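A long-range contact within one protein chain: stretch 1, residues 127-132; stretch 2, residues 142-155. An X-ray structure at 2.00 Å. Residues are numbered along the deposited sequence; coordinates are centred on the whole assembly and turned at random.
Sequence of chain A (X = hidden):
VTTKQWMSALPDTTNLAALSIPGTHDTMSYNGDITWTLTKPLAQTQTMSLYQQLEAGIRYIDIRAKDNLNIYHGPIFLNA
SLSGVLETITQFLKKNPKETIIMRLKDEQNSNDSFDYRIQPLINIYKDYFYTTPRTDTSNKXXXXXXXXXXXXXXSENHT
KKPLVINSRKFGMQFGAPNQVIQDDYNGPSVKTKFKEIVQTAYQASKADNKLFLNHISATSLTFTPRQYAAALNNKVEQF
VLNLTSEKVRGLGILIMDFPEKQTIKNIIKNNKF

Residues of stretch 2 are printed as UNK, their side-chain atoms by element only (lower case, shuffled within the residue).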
# COMPACT_ATOMS: atom_id res chain seq x y z
N LYS A 127 18.37 -6.15 0.04
CA LYS A 127 18.45 -5.45 1.32
C LYS A 127 18.84 -3.97 1.27
O LYS A 127 18.43 -3.19 2.13
CB LYS A 127 19.37 -6.21 2.29
CG LYS A 127 20.81 -6.32 1.86
CD LYS A 127 21.59 -7.15 2.86
CE LYS A 127 23.08 -7.14 2.53
NZ LYS A 127 23.64 -5.76 2.59
N ASP A 128 19.58 -3.56 0.24
CA ASP A 128 19.97 -2.16 0.11
C ASP A 128 18.79 -1.27 -0.25
O ASP A 128 18.89 -0.04 -0.20
CB ASP A 128 21.08 -2.00 -0.93
CG ASP A 128 22.42 -2.54 -0.46
OD1 ASP A 128 22.70 -2.48 0.76
OD2 ASP A 128 23.20 -3.02 -1.31
N TYR A 129 17.66 -1.89 -0.61
CA TYR A 129 16.46 -1.15 -0.98
C TYR A 129 15.39 -1.23 0.10
O TYR A 129 14.26 -0.79 -0.10
CB TYR A 129 15.89 -1.65 -2.31
CG TYR A 129 16.77 -1.32 -3.50
CD1 TYR A 129 16.65 -0.09 -4.15
CD2 TYR A 129 17.70 -2.24 -3.98
CE1 TYR A 129 17.45 0.22 -5.25
CE2 TYR A 129 18.51 -1.94 -5.08
CZ TYR A 129 18.38 -0.71 -5.71
OH TYR A 129 19.15 -0.42 -6.81
N PHE A 130 15.74 -1.80 1.25
CA PHE A 130 14.81 -1.92 2.36
C PHE A 130 15.18 -1.07 3.57
O PHE A 130 16.35 -1.04 3.97
CB PHE A 130 14.68 -3.39 2.79
CG PHE A 130 13.74 -4.19 1.93
CD1 PHE A 130 14.19 -4.76 0.75
CD2 PHE A 130 12.41 -4.33 2.29
CE1 PHE A 130 13.31 -5.46 -0.08
CE2 PHE A 130 11.52 -5.02 1.48
CZ PHE A 130 11.98 -5.59 0.29
N TYR A 131 14.20 -0.36 4.12
CA TYR A 131 14.43 0.44 5.32
C TYR A 131 14.59 -0.58 6.43
O TYR A 131 13.69 -1.38 6.68
CB TYR A 131 13.25 1.35 5.63
CG TYR A 131 13.29 1.94 7.03
CD1 TYR A 131 14.17 2.98 7.34
CD2 TYR A 131 12.44 1.47 8.03
CE1 TYR A 131 14.19 3.53 8.62
CE2 TYR A 131 12.45 2.02 9.30
CZ TYR A 131 13.33 3.05 9.59
OH TYR A 131 13.32 3.60 10.85
N THR A 132 15.72 -0.53 7.12
CA THR A 132 15.98 -1.49 8.16
C THR A 132 16.55 -0.86 9.43
O THR A 132 17.22 0.17 9.38
CB THR A 132 16.90 -2.59 7.62
OG1 THR A 132 16.94 -3.68 8.54
CG2 THR A 132 18.31 -2.05 7.37
N UNK A 142 7.60 5.93 13.35
CA UNK A 142 7.50 6.18 11.92
C UNK A 142 8.63 7.11 11.47
O UNK A 142 8.81 8.19 12.03
c UNK A 142 5.00 5.77 11.76
c UNK A 142 6.12 6.78 11.53
c UNK A 142 6.12 7.20 10.07
c UNK A 142 4.59 5.58 13.19
N UNK A 143 9.40 6.70 10.45
CA UNK A 143 10.52 7.46 9.90
C UNK A 143 10.17 8.67 9.06
O UNK A 143 9.04 8.82 8.59
c UNK A 143 10.14 5.57 8.55
c UNK A 143 11.25 6.41 9.07
c UNK A 143 9.29 5.38 9.79
N UNK A 144 11.17 9.53 8.87
CA UNK A 144 11.03 10.73 8.07
C UNK A 144 11.50 10.37 6.66
O UNK A 144 12.14 9.34 6.47
c UNK A 144 11.88 11.91 8.62
o UNK A 144 13.27 11.57 8.59
c UNK A 144 11.48 12.21 10.05
N UNK A 145 11.19 11.22 5.69
CA UNK A 145 11.58 10.98 4.31
C UNK A 145 13.09 10.84 4.14
O UNK A 145 13.56 10.21 3.19
c UNK A 145 9.19 10.82 2.40
c UNK A 145 9.58 12.12 3.07
c UNK A 145 9.31 13.27 2.14
c UNK A 145 11.07 12.10 3.41
N UNK A 146 13.85 11.42 5.06
CA UNK A 146 15.30 11.35 4.99
C UNK A 146 15.77 9.90 5.12
O UNK A 146 16.56 9.43 4.30
n UNK A 146 17.73 12.22 8.79
c UNK A 146 18.83 12.16 7.78
c UNK A 146 18.39 11.75 6.37
c UNK A 146 15.91 12.23 6.08
c UNK A 146 17.34 12.70 5.80
N UNK A 147 15.20 9.19 6.09
CA UNK A 147 15.56 7.79 6.36
C UNK A 147 15.07 6.75 5.34
O UNK A 147 15.62 5.65 5.26
c UNK A 147 15.06 7.39 7.75
o UNK A 147 16.80 8.45 8.98
o UNK A 147 14.73 8.90 9.56
c UNK A 147 15.57 8.31 8.84
N UNK A 148 14.03 7.10 4.58
CA UNK A 148 13.46 6.18 3.60
C UNK A 148 13.66 6.58 2.13
O UNK A 148 12.96 6.07 1.26
c UNK A 148 11.72 5.20 5.15
c UNK A 148 11.21 7.30 3.91
c UNK A 148 11.94 5.96 3.86
N UNK A 149 14.61 7.47 1.86
CA UNK A 149 14.85 7.88 0.47
C UNK A 149 15.32 6.68 -0.37
O UNK A 149 16.28 5.98 -0.00
n UNK A 149 12.72 14.25 0.52
c UNK A 149 12.88 13.00 0.11
c UNK A 149 15.42 10.36 0.91
c UNK A 149 14.25 10.93 0.12
n UNK A 149 13.95 12.31 0.50
c UNK A 149 15.89 9.00 0.40
n UNK A 149 11.97 12.45 -0.68
N UNK A 150 14.61 6.42 -1.47
CA UNK A 150 14.95 5.31 -2.34
C UNK A 150 14.83 3.95 -1.69
O UNK A 150 15.51 3.00 -2.10
N UNK A 151 13.97 3.83 -0.68
CA UNK A 151 13.79 2.56 0.02
C UNK A 151 12.35 2.08 0.14
O UNK A 151 11.41 2.82 -0.15
c UNK A 151 18.05 2.25 2.73
c UNK A 151 15.96 2.44 1.35
n UNK A 151 18.86 2.80 1.61
c UNK A 151 16.60 2.74 2.69
c UNK A 151 14.45 2.62 1.40
N UNK A 152 12.21 0.83 0.56
CA UNK A 152 10.91 0.20 0.74
C UNK A 152 10.63 0.05 2.22
O UNK A 152 11.48 -0.41 2.98
c UNK A 152 11.21 -2.52 -2.06
c UNK A 152 9.57 -1.95 0.43
c UNK A 152 11.08 -1.16 -1.40
c UNK A 152 10.89 -1.23 0.11
N UNK A 153 9.45 0.50 2.65
CA UNK A 153 9.04 0.35 4.04
C UNK A 153 8.14 -0.88 4.02
O UNK A 153 7.00 -0.82 3.56
c UNK A 153 7.69 1.43 5.94
c UNK A 153 8.26 1.58 4.52
c UNK A 153 8.79 1.00 6.90
c UNK A 153 7.06 2.72 6.40
N UNK A 154 8.65 -2.01 4.50
CA UNK A 154 7.89 -3.26 4.52
C UNK A 154 6.91 -3.41 5.68
O UNK A 154 7.24 -3.13 6.83
c UNK A 154 9.40 -6.89 4.69
c UNK A 154 8.29 -5.87 4.47
c UNK A 154 8.87 -4.45 4.52
c UNK A 154 7.64 -6.11 3.12
N UNK A 155 5.70 -3.86 5.36
CA UNK A 155 4.68 -4.10 6.38
C UNK A 155 4.34 -5.58 6.25
O UNK A 155 3.57 -5.96 5.37
c UNK A 155 4.13 -1.35 7.60
c UNK A 155 3.61 -1.72 6.23
c UNK A 155 3.44 -3.24 6.13
c UNK A 155 2.28 -1.03 5.96
O HOH W 1 18.32 2.27 -1.96
O HOH W 2 11.34 -2.08 5.13

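Position 142 has four side-chain carbons, forked at the first, one arm two carbons long. It points away from stretch 1 and touches nothing there. It is Ile-142.

Position 143 has three carbons closing a ring onto its own backbone N. The ring lies over one face of the Tyr-131 ring, with CB 4.0 Å from Tyr-131 CZ. Only proline closes this way: Pro-143.

Position 144 has one carbon carrying an oxygen and a carbon, out of reach of stretch 1. It is Thr-144.

Position 145 has four carbons forked at the second, also out of reach: Leu-145.

Position 146 has four carbons in a row ending in nitrogen, out of reach of stretch 1. It is Lys-146.

Position 147 has two carbons, the second carrying two oxygens. Its CB is 4.1 Å from Tyr-131 CE1, and its backbone O meets the edge of that ring. It is Asp-147. Its OD2 accepts a hydrogen bond from Thr-144 OG1 at 3.2 Å.

Position 148 has one carbon carrying two more, near the Tyr-131 ring. It is Val-148. Its CG1 lies 4.0 Å from Tyr-131 CD1.

Position 149 has three carbons, a nitrogen, then a carbon carrying two nitrogens. It is out of reach of stretch 1. It is Arg-149, hydrogen-bonded elsewhere in the structure.

Position 150 has no side-chain atoms, so it is Gly-150. Its O is 3.9 Å from Tyr-129 CD1.

Position 151 has four carbons in a row ending in nitrogen, which reaches Asp-128. It is Lys-151. Its NZ gives a weak hydrogen bond, 3.4 Å long, to Asp-128 O.

Position 152 has four carbons, forked at the first, one arm two carbons long. Its CB sits 4.3 Å from the centroid of the Phe-130 ring, over the face. It is Ile-152.

Position 153 has four carbons forked at the second. CA-to-CB points away, yet the end comes nearer, to the Tyr-131 ring. It is Leu-153. Its CD1 lies 3.8 Å from Tyr-131 CD2.

Position 154 has the same fork and points toward stretch 1. Its CB is 4.1 Å from Phe-130 CE2, at the ring edge. It is Leu-154.

Position 155 has this fork too, but is out of reach: Leu-155.

The contact centres on a single beta bridge between Phe-130 and Ile-152. Ile-152 N donates to Tyr-129 O at 2.7 Å, and Tyr-131 N donates to Ile-152 O at 2.9 Å, nearly straight. One water donates to both Tyr-131 O and Ile-152 O and accepts from Leu-154 N. Around this bridge the Phe-130 and Tyr-131 rings pack against apolar side chains. Together the stretches bury 550 Å².

Stretch 2 (142-155) IPTLKDVRGKILLL
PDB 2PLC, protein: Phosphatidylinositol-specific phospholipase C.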